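Side-chain contacts in malonyl CoA-acyl carrier protein transacylase (Burkholderia pseudomallei 1710b, PDB 3EZO), which probably catalyses transfer of the malonyl group from malonyl-CoA to the holo form of acyl carrier protein, yielding malonyl-ACP and CoA: residues A[23-28]-A[69-74]; A[43-48]-A[115-120]; A[52-55]-A[61-64]; A[106-111]-A[232-237]; A[301-306]-A[310-315]. All blocks are in the same frame, centred on the assembly; numbering follows the deposited sequence.

Contact 1 (A[23-28]-A[69-74]); sequences VGMLNA and QPVMLT
Met25 reaches from a type I beta turn, Gly24 to Asn27, to Val71 and Met72 on the flank of helix 65-85, joining the loop that follows strand 11-15 of the acyltransferase fold to one of its long helices. The contact across the two segments is apolar. Met25 CE lies 3.4 Å from Val71 CG1, closer than carbon atoms usually pack. With chi1 at 62° the methionine CG sits between the backbone N and the carbonyl carbon, and beyond it the chain runs extended, carrying the methyl most of the way between backbones whose CA atoms, at Met25 and Met72, are 10.4 Å apart. A long, unbranched, pliable side chain suits this place, where the short beta-branched Val71 stays close to its helix. Met72 starts away from the loop but bends at every torsion, so that its SD returns to 4.3 Å from Met25 CE. Ile54 touches both Met25 and Val71 and ties helix 50-56 to the same cluster. The Met72 side chain is about 10 Å from that of Ser98, the predicted active-site serine.

Hydrogen bonds hold each segment in shape. Asn27 N donates to Gly24 O over 3.0 Å and closes the turn; Gly24 has a positive phi of 90°, a conformation that glycine adopts readily. In the helix, Pro70 lacks an N-H and marks a kink. Its carbonyl oxygen is gripped twice by one residue, Thr74 N at 3.0 Å and Thr74 OG1 at 2.8 Å approaching Pro70 O from opposite faces of the carbonyl plane.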
# COMPACT_ATOMS: atom_id res chain seq x y z
N VAL A 23 -6.13 -16.12 2.20
CA VAL A 23 -5.79 -17.25 3.05
C VAL A 23 -5.02 -18.18 2.15
O VAL A 23 -5.42 -18.39 1.02
CB VAL A 23 -7.06 -17.93 3.58
CG1 VAL A 23 -6.75 -19.35 4.15
CG2 VAL A 23 -7.71 -17.04 4.58
N GLY A 24 -3.85 -18.63 2.62
CA GLY A 24 -3.01 -19.55 1.88
C GLY A 24 -2.01 -18.89 0.97
O GLY A 24 -1.27 -19.59 0.25
N MET A 25 -1.93 -17.55 0.99
CA MET A 25 -1.10 -16.85 -0.01
C MET A 25 0.40 -17.14 0.03
O MET A 25 1.07 -16.91 -0.98
CB MET A 25 -1.30 -15.34 0.05
CG MET A 25 -0.92 -14.70 1.32
SD MET A 25 -1.32 -12.95 1.30
CE MET A 25 -1.02 -12.57 3.01
N LEU A 26 0.95 -17.57 1.16
CA LEU A 26 2.36 -17.96 1.23
C LEU A 26 2.61 -19.48 1.21
O LEU A 26 3.72 -19.94 1.51
CB LEU A 26 2.99 -17.38 2.49
CG LEU A 26 3.09 -15.85 2.49
CD1 LEU A 26 3.64 -15.42 3.82
CD2 LEU A 26 3.97 -15.38 1.34
N ASN A 27 1.59 -20.27 0.86
CA ASN A 27 1.75 -21.73 0.92
C ASN A 27 2.88 -22.21 0.05
O ASN A 27 3.62 -23.08 0.44
CB ASN A 27 0.44 -22.46 0.54
CG ASN A 27 -0.62 -22.36 1.60
OD1 ASN A 27 -0.39 -21.87 2.71
ND2 ASN A 27 -1.81 -22.82 1.25
N ALA A 28 3.02 -21.62 -1.12
CA ALA A 28 3.98 -22.05 -2.09
C ALA A 28 5.41 -21.79 -1.61
O ALA A 28 6.36 -22.41 -2.11
CB ALA A 28 3.70 -21.38 -3.42
N GLN A 69 -2.65 -5.18 7.94
CA GLN A 69 -1.49 -4.31 7.68
C GLN A 69 -0.15 -5.02 8.03
O GLN A 69 0.73 -5.14 7.17
CB GLN A 69 -1.67 -2.94 8.36
CG GLN A 69 -2.74 -2.11 7.66
CD GLN A 69 -2.70 -0.65 7.99
OE1 GLN A 69 -1.67 -0.10 8.38
NE2 GLN A 69 -3.85 0.01 7.83
N PRO A 70 -0.03 -5.56 9.25
CA PRO A 70 1.18 -6.37 9.51
C PRO A 70 1.30 -7.67 8.67
O PRO A 70 2.40 -8.06 8.33
CB PRO A 70 1.14 -6.66 11.01
CG PRO A 70 -0.22 -6.09 11.54
CD PRO A 70 -0.88 -5.34 10.46
N VAL A 71 0.18 -8.29 8.31
CA VAL A 71 0.20 -9.42 7.41
C VAL A 71 0.78 -9.07 6.04
O VAL A 71 1.57 -9.84 5.46
CB VAL A 71 -1.19 -10.09 7.27
CG1 VAL A 71 -1.23 -10.96 6.02
CG2 VAL A 71 -1.55 -10.91 8.55
N MET A 72 0.39 -7.91 5.49
CA MET A 72 0.82 -7.55 4.16
C MET A 72 2.28 -7.06 4.13
O MET A 72 2.96 -7.25 3.12
CB MET A 72 -0.10 -6.54 3.49
CG MET A 72 -1.36 -7.09 2.91
SD MET A 72 -1.11 -8.47 1.79
CE MET A 72 -0.09 -7.75 0.46
N LEU A 73 2.72 -6.45 5.22
CA LEU A 73 4.11 -6.08 5.41
C LEU A 73 4.96 -7.37 5.46
O LEU A 73 5.96 -7.49 4.77
CB LEU A 73 4.26 -5.30 6.71
CG LEU A 73 5.67 -4.93 7.16
CD1 LEU A 73 6.10 -3.58 6.60
CD2 LEU A 73 5.74 -4.91 8.67
N THR A 74 4.53 -8.31 6.29
CA THR A 74 5.24 -9.60 6.46
C THR A 74 5.32 -10.38 5.15
O THR A 74 6.39 -10.83 4.75
CB THR A 74 4.55 -10.44 7.51
OG1 THR A 74 4.56 -9.73 8.73
CG2 THR A 74 5.26 -11.81 7.67

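Contact 2 (A[43-48]-A[115-120]); sequences SDALGQ and DALPLV
The last turn of helix 33-46 lies against helix 113-128 with the CA atoms of Ala45 and Leu117 6.6 Å apart and those of Leu46 and Pro118 6.9 Å apart, a helix-to-helix packing within the acyltransferase fold; a residue as small as Ala45 suits so close an approach. Ala45 points directly at the other helix, and its CB rests 3.6 Å from Leu117 CD1 and 3.9 Å from Leu117 CB. Leu117, buried and also pointing across, thus lays one side of its branched end on the alanine. Its other methyl, CD2, meets Leu46 CD1 at 4.1 Å, the two leucine side chains crossing at about a right angle. Leu46 starts out along the helix flank, but with CG anti to its carbonyl carbon (chi1 -59°) its branched end swings inward. Pro118, whose ring lies near this pair, has no N-H to give to the preceding turn, and helix 113-128 is kinked there. Gly47 ends the first helix with a positive phi, readily taken up by glycine, while its N still bonds to Ser43 O. Helix 65-85 adds Pro70 against Leu46 and Thr74 against Leu117. The second methyl of Leu46, CD2, lies over backbone instead, 4.0 Å from Leu117 O.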
# COMPACT_ATOMS: atom_id res chain seq x y z
N SER A 43 5.78 -13.34 14.14
CA SER A 43 5.03 -13.94 15.30
C SER A 43 5.66 -13.53 16.61
O SER A 43 4.99 -13.16 17.61
CB SER A 43 5.00 -15.48 15.19
OG SER A 43 4.43 -15.90 13.95
N ASP A 44 6.99 -13.56 16.64
CA ASP A 44 7.66 -13.10 17.84
C ASP A 44 7.35 -11.62 18.12
O ASP A 44 7.10 -11.27 19.27
CB ASP A 44 9.17 -13.35 17.76
CG ASP A 44 9.93 -12.70 18.91
OD1 ASP A 44 9.56 -12.89 20.09
OD2 ASP A 44 10.92 -11.97 18.65
N ALA A 45 7.38 -10.76 17.09
CA ALA A 45 7.07 -9.34 17.31
C ALA A 45 5.59 -9.10 17.71
O ALA A 45 5.32 -8.27 18.55
CB ALA A 45 7.44 -8.51 16.06
N LEU A 46 4.66 -9.84 17.13
CA LEU A 46 3.23 -9.54 17.29
C LEU A 46 2.49 -10.40 18.32
O LEU A 46 1.39 -10.04 18.75
CB LEU A 46 2.51 -9.63 15.95
CG LEU A 46 3.07 -8.66 14.91
CD1 LEU A 46 2.51 -8.95 13.50
CD2 LEU A 46 2.82 -7.23 15.29
N GLY A 47 3.09 -11.52 18.74
CA GLY A 47 2.50 -12.31 19.80
C GLY A 47 1.49 -13.33 19.33
O GLY A 47 0.91 -14.04 20.14
N GLN A 48 1.29 -13.44 18.02
CA GLN A 48 0.48 -14.55 17.51
C GLN A 48 1.14 -15.24 16.33
O GLN A 48 2.00 -14.68 15.66
CB GLN A 48 -0.93 -14.08 17.14
CG GLN A 48 -1.04 -13.44 15.80
CD GLN A 48 -2.48 -13.11 15.40
OE1 GLN A 48 -2.84 -11.93 15.27
NE2 GLN A 48 -3.30 -14.14 15.19
N ASP A 115 11.08 -3.42 13.74
CA ASP A 115 10.39 -2.19 14.17
C ASP A 115 9.16 -1.90 13.35
O ASP A 115 8.19 -1.33 13.85
CB ASP A 115 11.32 -0.96 14.12
CG ASP A 115 12.52 -1.14 15.03
OD1 ASP A 115 12.44 -1.98 15.97
OD2 ASP A 115 13.55 -0.47 14.79
N ALA A 116 9.19 -2.30 12.10
CA ALA A 116 8.08 -2.02 11.20
C ALA A 116 6.80 -2.78 11.62
O ALA A 116 5.69 -2.35 11.33
CB ALA A 116 8.46 -2.32 9.75
N LEU A 117 6.98 -3.90 12.30
CA LEU A 117 5.86 -4.77 12.64
C LEU A 117 4.88 -4.08 13.62
O LEU A 117 3.72 -3.88 13.26
CB LEU A 117 6.38 -6.15 13.10
CG LEU A 117 6.87 -7.06 11.97
CD1 LEU A 117 7.93 -8.07 12.47
CD2 LEU A 117 5.69 -7.76 11.26
N PRO A 118 5.33 -3.68 14.83
CA PRO A 118 4.39 -2.97 15.71
C PRO A 118 4.00 -1.58 15.18
O PRO A 118 2.94 -1.06 15.52
CB PRO A 118 5.14 -2.90 17.04
CG PRO A 118 6.65 -3.00 16.64
CD PRO A 118 6.65 -3.89 15.45
N LEU A 119 4.81 -1.00 14.28
CA LEU A 119 4.50 0.30 13.71
C LEU A 119 3.25 0.21 12.86
O LEU A 119 2.37 1.03 13.00
CB LEU A 119 5.69 0.85 12.90
CG LEU A 119 5.52 2.09 11.97
CD1 LEU A 119 4.96 3.36 12.65
CD2 LEU A 119 6.88 2.41 11.26
N VAL A 120 3.16 -0.80 11.99
CA VAL A 120 2.01 -0.91 11.10
C VAL A 120 0.79 -1.46 11.82
O VAL A 120 -0.33 -1.11 11.45
CB VAL A 120 2.30 -1.67 9.80
CG1 VAL A 120 3.53 -1.07 9.14
CG2 VAL A 120 2.47 -3.20 10.07

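Contact 3 (A[52-55]-A[61-64]); sequences KLIA and ELNL
Leu53, on the short helix 50-56, is the first residue of its segment to meet Glu61 and Leu62 of helix 59-62, the next helix along the chain. Its CG stands anti to the backbone N (chi1 171°), which turns the branched end across to the second helix although the side chain sets out along the flank. There CD1 settles 3.8 Å from Glu61 CB and 4.0 Å from Leu62 N, while Leu53 CG is 4.2 Å from Leu62 CD1. The Leu53 and Glu61 side chains cross at about a right angle, and only the aliphatic start of the glutamate is used: its chain bends at chi2 (-56°) and takes the carboxylate away from the leucine. Glutamate suits this partly exposed border, offering methylene to the apolar side and charge to the periphery.

Ile54 follows. Its side chain heads away from helix 59-62, yet Leu62 comes to it, so that Leu62 CD1 lies 3.9 Å from Ile54 CA and 4.1 Å from Ile54 CG1. The same methyl passes 4.0 Å from Leu53 O, and so packs into the angle between two successive residues. Val71 of helix 65-85 touches Leu53 and Leu62 and closes the cluster from the side of the long helix. Ile54 O also receives the backbone N of Gly24.

The contact between the two segments is van der Waals packing, mostly of aliphatic groups. Two adjacent short helices are therefore joined by the fit of branched aliphatic groups, with little dependence on charge, while backbone oxygens of Glu61 and Leu62 find their polar partners in Asn67 and Thr68.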
# COMPACT_ATOMS: atom_id res chain seq x y z
N LYS A 52 0.33 -19.26 10.63
CA LYS A 52 -0.94 -19.99 10.63
C LYS A 52 -2.12 -19.04 10.35
O LYS A 52 -3.04 -19.42 9.62
CB LYS A 52 -1.17 -20.77 11.91
CG LYS A 52 -0.23 -21.96 12.14
CD LYS A 52 -0.64 -23.20 11.32
CE LYS A 52 0.40 -24.36 11.40
NZ LYS A 52 0.06 -25.34 12.45
N LEU A 53 -2.06 -17.80 10.86
CA LEU A 53 -3.08 -16.79 10.52
C LEU A 53 -3.23 -16.67 9.02
O LEU A 53 -4.33 -16.73 8.47
CB LEU A 53 -2.78 -15.42 11.18
CG LEU A 53 -3.66 -14.23 10.75
CD1 LEU A 53 -5.15 -14.48 11.09
CD2 LEU A 53 -3.15 -12.89 11.33
N ILE A 54 -2.10 -16.53 8.33
CA ILE A 54 -2.10 -16.43 6.87
C ILE A 54 -2.52 -17.73 6.21
O ILE A 54 -3.31 -17.73 5.26
CB ILE A 54 -0.71 -15.95 6.34
CG1 ILE A 54 -0.40 -14.52 6.88
CG2 ILE A 54 -0.64 -16.08 4.78
CD1 ILE A 54 1.04 -13.95 6.56
N ALA A 55 -2.00 -18.85 6.68
CA ALA A 55 -2.22 -20.13 5.99
C ALA A 55 -3.65 -20.61 6.17
O ALA A 55 -4.23 -21.17 5.25
CB ALA A 55 -1.24 -21.22 6.51
N GLU A 61 -10.63 -13.18 10.30
CA GLU A 61 -9.45 -12.77 11.08
C GLU A 61 -8.40 -12.10 10.20
O GLU A 61 -7.84 -11.09 10.56
CB GLU A 61 -8.81 -13.97 11.80
CG GLU A 61 -9.75 -14.76 12.68
CD GLU A 61 -10.45 -13.95 13.73
OE1 GLU A 61 -9.85 -13.00 14.28
OE2 GLU A 61 -11.62 -14.29 14.07
N LEU A 62 -8.11 -12.69 9.04
CA LEU A 62 -7.04 -12.21 8.18
C LEU A 62 -7.38 -10.82 7.69
O LEU A 62 -6.48 -9.97 7.49
CB LEU A 62 -6.83 -13.15 6.98
CG LEU A 62 -5.62 -12.89 6.07
CD1 LEU A 62 -4.28 -13.16 6.78
CD2 LEU A 62 -5.72 -13.69 4.78
N ASN A 63 -8.68 -10.58 7.47
CA ASN A 63 -9.15 -9.28 6.98
C ASN A 63 -9.42 -8.21 8.05
O ASN A 63 -9.87 -7.13 7.70
CB ASN A 63 -10.42 -9.44 6.17
CG ASN A 63 -10.24 -10.21 4.94
OD1 ASN A 63 -9.14 -10.33 4.38
ND2 ASN A 63 -11.33 -10.72 4.46
N LEU A 64 -9.19 -8.46 9.31
CA LEU A 64 -9.24 -7.36 10.27
C LEU A 64 -8.03 -6.46 9.98
O LEU A 64 -6.91 -6.96 9.94
CB LEU A 64 -9.13 -7.85 11.70
CG LEU A 64 -10.17 -8.88 12.16
CD1 LEU A 64 -9.81 -9.37 13.53
CD2 LEU A 64 -11.56 -8.26 12.12

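Contact 4 (A[106-111]-A[232-237]); sequences VAAGAI and ISVVNN
Ala108 points its methyl between Ile232 and Val234, two residues whose side chains leave the same side of an extended segment while that of the intervening Ser233 turns away. The alanine CB presses on Val234 CG2 at 3.4 Å, tighter than ordinary carbon contact, and stands 3.6 Å from the backbone Ile232 O. Valine places that methyl anti to its own carbonyl carbon. Ile232 approaches differently: its CB is 4.0 Å from Ala108 CB, and its extended branch (chi1 -57°, chi2 179°) runs alongside the helix end, with CG1 4.1 Å from Ala108 CA and CD1 4.0 Å from Ala107 O. A side chain as short as alanine allows the backbones to come close, the CA atoms of Ala108 and Ile232 being 4.8 Å apart. Gly109 then ends the helix in a Schellman motif, its positive phi well suited to glycine. Backbone bonding between Ala108 and Lys231 adds a polar tie to this packing. The contact thus joins the C-terminal end of helix 99-107 to strand 233-234, an outermost strand of the parallel sheet beside strand 93-96; Val94 of that strand touches both Ile232 and Val234, while Leu105 of the helix packs on Val234 from one turn earlier.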
# COMPACT_ATOMS: atom_id res chain seq x y z
N VAL A 106 11.41 -0.69 4.59
CA VAL A 106 12.13 -1.80 5.20
C VAL A 106 13.12 -2.40 4.23
O VAL A 106 14.27 -2.56 4.58
CB VAL A 106 11.20 -2.93 5.72
CG1 VAL A 106 12.07 -4.12 6.22
CG2 VAL A 106 10.28 -2.39 6.82
N ALA A 107 12.68 -2.71 3.02
CA ALA A 107 13.58 -3.19 1.97
C ALA A 107 14.75 -2.22 1.74
O ALA A 107 15.87 -2.65 1.53
CB ALA A 107 12.80 -3.41 0.67
N ALA A 108 14.48 -0.91 1.82
CA ALA A 108 15.50 0.16 1.62
C ALA A 108 16.37 0.39 2.84
O ALA A 108 17.26 1.24 2.83
CB ALA A 108 14.78 1.54 1.21
N GLY A 109 16.15 -0.36 3.91
CA GLY A 109 17.03 -0.23 5.10
C GLY A 109 16.72 0.99 5.95
O GLY A 109 17.45 1.34 6.85
N ALA A 110 15.61 1.68 5.67
CA ALA A 110 15.26 2.85 6.46
C ALA A 110 14.65 2.48 7.83
O ALA A 110 14.83 3.19 8.80
CB ALA A 110 14.31 3.78 5.62
N ILE A 111 13.89 1.38 7.88
CA ILE A 111 13.20 0.95 9.08
C ILE A 111 13.48 -0.55 9.25
O ILE A 111 13.28 -1.31 8.33
CB ILE A 111 11.66 1.18 8.99
CG1 ILE A 111 11.32 2.68 8.81
CG2 ILE A 111 10.94 0.66 10.28
CD1 ILE A 111 9.78 2.95 8.56
N ILE A 232 18.34 2.58 -0.66
CA ILE A 232 17.71 2.53 -1.98
C ILE A 232 16.75 3.71 -2.04
O ILE A 232 16.04 3.97 -1.06
CB ILE A 232 16.83 1.28 -2.16
CG1 ILE A 232 17.61 -0.01 -1.93
CG2 ILE A 232 16.23 1.24 -3.60
CD1 ILE A 232 16.72 -1.26 -2.11
N SER A 233 16.68 4.39 -3.19
CA SER A 233 15.73 5.50 -3.34
C SER A 233 14.30 5.00 -3.13
O SER A 233 13.90 4.00 -3.73
CB SER A 233 15.86 6.11 -4.74
OG SER A 233 17.15 6.67 -4.87
N VAL A 234 13.55 5.68 -2.26
CA VAL A 234 12.13 5.42 -2.07
C VAL A 234 11.35 6.66 -2.56
O VAL A 234 11.59 7.77 -2.12
CB VAL A 234 11.81 5.16 -0.58
CG1 VAL A 234 10.39 4.84 -0.37
CG2 VAL A 234 12.79 4.07 0.05
N VAL A 235 10.39 6.46 -3.45
CA VAL A 235 9.49 7.53 -3.84
C VAL A 235 8.18 7.44 -3.03
O VAL A 235 7.55 6.39 -2.96
CB VAL A 235 9.32 7.59 -5.41
CG1 VAL A 235 8.80 6.30 -6.04
CG2 VAL A 235 8.47 8.80 -5.79
N ASN A 236 7.82 8.51 -2.34
CA ASN A 236 6.68 8.45 -1.41
C ASN A 236 5.33 8.75 -2.06
O ASN A 236 5.23 9.42 -3.10
CB ASN A 236 6.93 9.26 -0.10
CG ASN A 236 7.14 10.76 -0.31
OD1 ASN A 236 6.52 11.37 -1.16
ND2 ASN A 236 8.00 11.34 0.49
N ASN A 237 4.29 8.21 -1.45
CA ASN A 237 2.94 8.32 -1.96
C ASN A 237 2.42 9.75 -1.90
O ASN A 237 1.70 10.19 -2.76
CB ASN A 237 1.98 7.48 -1.13
CG ASN A 237 2.14 5.99 -1.31
OD1 ASN A 237 1.60 5.22 -0.51
ND2 ASN A 237 2.82 5.56 -2.35

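Contact 5 (A[301-306]-A[310-315]); sequences ASVFDP and DEALKL
Asp310 N donates to Pro306 O over 3.1 Å, the i to i+4 bond of the first turn of helix 306-314. Proline is at home here, since a residue at the start of a helix needs no N-H for bonding to an earlier turn. Just before it, Asp305 occupies the N-cap position: its side chain caps a backbone N farther on, and its OD1 also bonds to Ser308 OG. A carboxylate at this end would probably be favoured by the helix dipole.

Beyond the turn the contact becomes apolar. Ala312 directs its CB at strand 299-303 and meets two residues there, Val303 CG2 at 3.6 Å and Ala301 CB at 4.1 Å. The same methyl lies 4.1 Å from Ser302 O. Val303 presents this CG2 by holding it anti to the carbonyl carbon. The small alanines on both sides are consistent with axes of the strand and helix segments that approach to 7.3 Å, with their chain directions 135° apart. Trp83 of helix 65-85 covers Val303, Ala312 and Leu313. Phe304, at the turn, makes a cation-pi contact with Lys285. The whole is a beta-alpha unit in which an outermost strand of the parallel sheet turns through a capped helix start into a helix folding back over it.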
# COMPACT_ATOMS: atom_id res chain seq x y z
N ALA A 301 6.95 -7.95 -13.79
CA ALA A 301 6.98 -9.33 -13.29
C ALA A 301 6.45 -9.30 -11.86
O ALA A 301 6.03 -8.24 -11.35
CB ALA A 301 8.38 -9.93 -13.35
N SER A 302 6.43 -10.46 -11.22
CA SER A 302 6.00 -10.49 -9.82
C SER A 302 6.71 -11.56 -9.08
O SER A 302 7.09 -12.59 -9.66
CB SER A 302 4.52 -10.67 -9.72
OG SER A 302 3.88 -9.79 -10.62
N VAL A 303 6.96 -11.28 -7.81
CA VAL A 303 7.52 -12.27 -6.92
C VAL A 303 6.49 -12.57 -5.84
O VAL A 303 6.28 -11.74 -4.92
CB VAL A 303 8.80 -11.77 -6.31
CG1 VAL A 303 9.39 -12.83 -5.39
CG2 VAL A 303 9.77 -11.33 -7.45
N PHE A 304 5.84 -13.73 -5.96
CA PHE A 304 4.87 -14.20 -4.96
C PHE A 304 4.94 -15.71 -4.64
O PHE A 304 4.23 -16.21 -3.77
CB PHE A 304 3.45 -13.82 -5.41
CG PHE A 304 3.07 -14.40 -6.71
CD1 PHE A 304 2.58 -15.70 -6.79
CD2 PHE A 304 3.19 -13.66 -7.88
CE1 PHE A 304 2.24 -16.27 -8.01
CE2 PHE A 304 2.84 -14.22 -9.11
CZ PHE A 304 2.36 -15.54 -9.16
N ASP A 305 5.81 -16.42 -5.35
CA ASP A 305 6.09 -17.83 -5.08
C ASP A 305 7.39 -18.20 -5.82
O ASP A 305 7.91 -17.38 -6.56
CB ASP A 305 4.89 -18.71 -5.47
CG ASP A 305 4.62 -18.80 -6.97
OD1 ASP A 305 5.35 -18.27 -7.85
OD2 ASP A 305 3.59 -19.44 -7.28
N PRO A 306 7.92 -19.42 -5.62
CA PRO A 306 9.20 -19.73 -6.25
C PRO A 306 9.22 -19.65 -7.76
O PRO A 306 10.23 -19.20 -8.31
CB PRO A 306 9.49 -21.16 -5.75
CG PRO A 306 8.97 -21.14 -4.39
CD PRO A 306 7.66 -20.32 -4.48
N ASP A 310 11.63 -17.03 -9.96
CA ASP A 310 12.55 -17.40 -11.07
C ASP A 310 12.30 -16.66 -12.37
O ASP A 310 13.23 -16.23 -13.02
CB ASP A 310 12.54 -18.91 -11.32
CG ASP A 310 13.27 -19.65 -10.25
OD1 ASP A 310 14.04 -18.99 -9.53
OD2 ASP A 310 13.03 -20.87 -10.08
N GLU A 311 11.04 -16.50 -12.75
CA GLU A 311 10.75 -15.67 -13.92
C GLU A 311 11.16 -14.22 -13.72
O GLU A 311 11.53 -13.54 -14.67
CB GLU A 311 9.26 -15.76 -14.29
CG GLU A 311 8.89 -17.04 -15.02
CD GLU A 311 9.70 -17.24 -16.33
OE1 GLU A 311 9.60 -16.39 -17.27
OE2 GLU A 311 10.46 -18.24 -16.42
N ALA A 312 11.06 -13.71 -12.50
CA ALA A 312 11.46 -12.34 -12.21
C ALA A 312 12.99 -12.23 -12.27
O ALA A 312 13.52 -11.27 -12.83
CB ALA A 312 10.91 -11.90 -10.87
N LEU A 313 13.69 -13.20 -11.70
CA LEU A 313 15.15 -13.29 -11.88
C LEU A 313 15.58 -13.10 -13.34
O LEU A 313 16.59 -12.42 -13.60
CB LEU A 313 15.72 -14.62 -11.32
CG LEU A 313 15.79 -14.76 -9.79
CD1 LEU A 313 16.20 -16.21 -9.34
CD2 LEU A 313 16.73 -13.72 -9.19
N LYS A 314 14.82 -13.65 -14.29
CA LYS A 314 15.14 -13.50 -15.74
C LYS A 314 15.03 -12.02 -16.18
O LYS A 314 15.98 -11.42 -16.70
CB LYS A 314 14.18 -14.35 -16.58
CG LYS A 314 14.78 -15.28 -17.60
CD LYS A 314 13.68 -15.89 -18.49
CE LYS A 314 14.26 -16.36 -19.84
NZ LYS A 314 13.25 -17.08 -20.68
N LEU A 315 13.86 -11.43 -15.93
CA LEU A 315 13.56 -10.08 -16.41
C LEU A 315 14.54 -9.06 -15.86
O LEU A 315 15.06 -9.23 -14.76
CB LEU A 315 12.12 -9.68 -16.06

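Contacts 1, 3 and 4 are buried, whereas contacts 2 and 5 are partly buried, with several partly exposed residues, and contact 5 includes the exposed Asp310. Contacts 1 and 3 share one apolar cluster, their centres about 8 Å apart, linked by the backbone pair Gly24 and Ile54. Contact 2 meets contact 1 through helix 65-85, where Pro70 also touches Val120, and it touches contact 4 through Val106 and Ala116. Contacts 1 and 5 touch through Ala28 against Asp305 and Pro306. Contacts 4 and 5 both reach the parallel sheet, at its two outermost strands, with centres about 21 Å apart. Aliphatic packing carries contacts 1 to 4 across their segments; contact 5, short in sequence, adds a helical backbone bond.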